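Thiamine pyrophosphokinase (Candida albicans, PDB 2G9Z) catalyses the transfer of a pyrophosphate group from ATP to thiamine, yielding the cofactor thiamine pyrophosphate. Local coordinates at residues A[117-122]-A[136-141]. Numbering follows the deposited sequence.
Sequences DYIPDY and TYYESH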
loop_
_atom_site.group_PDB
_atom_site.type_symbol
_atom_site.label_atom_id
_atom_site.label_comp_id
_atom_site.label_asym_id
_atom_site.label_seq_id
_atom_site.Cartn_x
_atom_site.Cartn_y
_atom_site.Cartn_z
ATOM N N ASP A 117 0.883 -14.753 29.349
ATOM C CA ASP A 117 2.296 -15.076 29.138
ATOM C C ASP A 117 2.954 -14.183 28.088
ATOM O O ASP A 117 4.156 -14.275 27.845
ATOM C CB ASP A 117 2.464 -16.537 28.711
ATOM C CG ASP A 117 2.121 -17.507 29.815
ATOM O OD1 ASP A 117 2.550 -17.268 30.963
ATOM O OD2 ASP A 117 1.434 -18.512 29.533
ATOM N N TYR A 118 2.165 -13.312 27.474
ATOM C CA TYR A 118 2.690 -12.438 26.439
ATOM C C TYR A 118 2.318 -10.989 26.701
ATOM O O TYR A 118 1.412 -10.439 26.073
ATOM C CB TYR A 118 2.169 -12.914 25.086
ATOM C CG TYR A 118 2.538 -14.357 24.826
ATOM C CD1 TYR A 118 3.769 -14.690 24.264
ATOM C CD2 TYR A 118 1.687 -15.396 25.210
ATOM C CE1 TYR A 118 4.147 -16.024 24.091
ATOM C CE2 TYR A 118 2.055 -16.731 25.045
ATOM C CZ TYR A 118 3.286 -17.036 24.485
ATOM O OH TYR A 118 3.656 -18.351 24.322
ATOM N N ILE A 119 3.029 -10.384 27.647
ATOM C CA ILE A 119 2.796 -8.997 28.011
ATOM C C ILE A 119 3.805 -8.141 27.267
ATOM O O ILE A 119 5.008 -8.387 27.331
ATOM C CB ILE A 119 2.979 -8.774 29.529
ATOM C CG1 ILE A 119 2.162 -9.805 30.319
ATOM C CG2 ILE A 119 2.557 -7.365 29.896
ATOM C CD1 ILE A 119 0.673 -9.789 30.024
ATOM N N PRO A 120 3.328 -7.123 26.542
ATOM C CA PRO A 120 4.251 -6.265 25.800
ATOM C C PRO A 120 5.096 -5.398 26.730
ATOM O O PRO A 120 4.633 -4.961 27.787
ATOM C CB PRO A 120 3.312 -5.445 24.922
ATOM C CG PRO A 120 2.119 -5.270 25.807
ATOM C CD PRO A 120 1.939 -6.651 26.407
ATOM N N ASP A 121 6.340 -5.161 26.334
ATOM C CA ASP A 121 7.245 -4.337 27.122
ATOM C C ASP A 121 6.755 -2.896 27.182
ATOM O O ASP A 121 6.774 -2.269 28.243
ATOM C CB ASP A 121 8.645 -4.389 26.520
ATOM C CG ASP A 121 9.285 -5.751 26.670
ATOM O OD1 ASP A 121 9.923 -5.989 27.715
ATOM O OD2 ASP A 121 9.133 -6.588 25.752
ATOM N N TYR A 122 6.310 -2.374 26.042
ATOM C CA TYR A 122 5.822 -1.001 25.961
ATOM C C TYR A 122 4.537 -0.904 25.146
ATOM O O TYR A 122 4.328 -1.665 24.202
ATOM C CB TYR A 122 6.859 -0.096 25.278
ATOM C CG TYR A 122 8.209 0.017 25.949
ATOM C CD1 TYR A 122 8.472 1.033 26.873
ATOM C CD2 TYR A 122 9.241 -0.859 25.625
ATOM C CE1 TYR A 122 9.734 1.176 27.448
ATOM C CE2 TYR A 122 10.508 -0.731 26.197
ATOM C CZ TYR A 122 10.744 0.289 27.105
ATOM O OH TYR A 122 11.995 0.419 27.656
ATOM N N THR A 136 -6.188 -1.265 30.616
ATOM C CA THR A 136 -6.104 -1.624 32.022
ATOM C C THR A 136 -5.510 -3.022 32.192
ATOM O O THR A 136 -4.713 -3.254 33.099
ATOM C CB THR A 136 -7.494 -1.552 32.699
ATOM O OG1 THR A 136 -8.424 -2.373 31.984
ATOM C CG2 THR A 136 -8.002 -0.119 32.704
ATOM N N TYR A 137 -5.876 -3.945 31.308
ATOM C CA TYR A 137 -5.358 -5.305 31.390
ATOM C C TYR A 137 -3.835 -5.345 31.371
ATOM O O TYR A 137 -3.211 -5.891 32.282
ATOM C CB TYR A 137 -5.880 -6.164 30.238
ATOM C CG TYR A 137 -5.314 -7.564 30.268
ATOM C CD1 TYR A 137 -5.863 -8.541 31.098
ATOM C CD2 TYR A 137 -4.188 -7.894 29.519
ATOM C CE1 TYR A 137 -5.299 -9.813 31.184
ATOM C CE2 TYR A 137 -3.615 -9.160 29.598
ATOM C CZ TYR A 137 -4.175 -10.114 30.433
ATOM O OH TYR A 137 -3.599 -11.360 30.528
ATOM N N TYR A 138 -3.232 -4.776 30.330
ATOM C CA TYR A 138 -1.778 -4.774 30.222
ATOM C C TYR A 138 -1.110 -3.857 31.237
ATOM O O TYR A 138 0.009 -4.128 31.668
ATOM C CB TYR A 138 -1.349 -4.420 28.792
ATOM C CG TYR A 138 -1.646 -5.540 27.821
ATOM C CD1 TYR A 138 -1.047 -6.792 27.974
ATOM C CD2 TYR A 138 -2.563 -5.371 26.785
ATOM C CE1 TYR A 138 -1.360 -7.850 27.124
ATOM C CE2 TYR A 138 -2.882 -6.422 25.927
ATOM C CZ TYR A 138 -2.279 -7.658 26.105
ATOM O OH TYR A 138 -2.613 -8.708 25.277
ATOM N N GLU A 139 -1.784 -2.777 31.620
ATOM C CA GLU A 139 -1.224 -1.883 32.627
ATOM C C GLU A 139 -1.091 -2.709 33.913
ATOM O O GLU A 139 -0.104 -2.606 34.629
ATOM C CB GLU A 139 -2.147 -0.679 32.885
ATOM C CG GLU A 139 -2.374 0.225 31.677
ATOM C CD GLU A 139 -3.226 1.448 31.991
ATOM O OE1 GLU A 139 -4.308 1.297 32.603
ATOM O OE2 GLU A 139 -2.815 2.567 31.615
ATOM N N SER A 140 -2.087 -3.549 34.182
ATOM C CA SER A 140 -2.069 -4.374 35.388
ATOM C C SER A 140 -1.097 -5.545 35.282
ATOM O O SER A 140 -0.919 -6.299 36.243
ATOM C CB SER A 140 -3.476 -4.896 35.703
ATOM O OG SER A 140 -3.917 -5.837 34.736
ATOM N N HIS A 141 -0.467 -5.703 34.121
ATOM C CA HIS A 141 0.489 -6.786 33.947
ATOM C C HIS A 141 1.926 -6.333 33.750
ATOM O O HIS A 141 2.794 -7.135 33.404
ATOM C CB HIS A 141 0.065 -7.713 32.806
ATOM C CG HIS A 141 -0.938 -8.747 33.215
ATOM N ND1 HIS A 141 -2.287 -8.480 33.319
ATOM C CD2 HIS A 141 -0.783 -10.043 33.571
ATOM C CE1 HIS A 141 -2.919 -9.570 33.717
ATOM N NE2 HIS A 141 -2.029 -10.533 33.877
HETATM O O HOH W 1 -1.309 -10.895 25.725
#
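Ile119 and Pro120 pack against Tyr138 and His141 in the catalytic domain of thiamine pyrophosphokinase, where the loop entering strand 122-125 lies beside the C-terminal end of helix 132-139. Strand 122-125 leads to the magnesium-binding Asp126 and Asp128, and with helix 132-139 and the neighbouring parallel strand 144-147 it forms a beta-alpha-beta crossover. With CG1 of Ile119 anti to its carbonyl carbon and beside the backbone N (chi1 -51°), both CG1 and CG2 lie against His141. Ile119 CD1, placed by chi2 of -58°, meets His141 CB at 3.5 Å. The same CD1 lies at the edge of the Tyr138 ring, 4.0 Å from CD1 of Tyr138. CG2 of Ile119 approaches the backbone O of His141. The side chains of Ile119 and His141 cross at about a right angle. Pro120 is set against the Tyr138 ring, its CD 3.4 Å from Tyr138 CD1 and its CG over one face, offset toward the rim. Over the opposite face, Tyr137 CD2 sits above the ring centre, so the Tyr138 ring is sandwiched between proline and tyrosine. Leu97 of helix 93-100 touches both Pro120 and Tyr138. A water in the Tyr138 ring plane accepts from Tyr138 OH at 2.6 Å. It donates to Tyr118 O at 2.8 Å, bridging the two segments. Past the helix end, His141 turns ND1 over the centre of the Tyr137 ring. Two donors on opposite faces of its carbonyl plane grip Tyr137 O. Ser140 OG donates at 2.6 Å. His141 ND1 donates at 2.9 Å, nearly straight, with the oxygen near the imidazole plane.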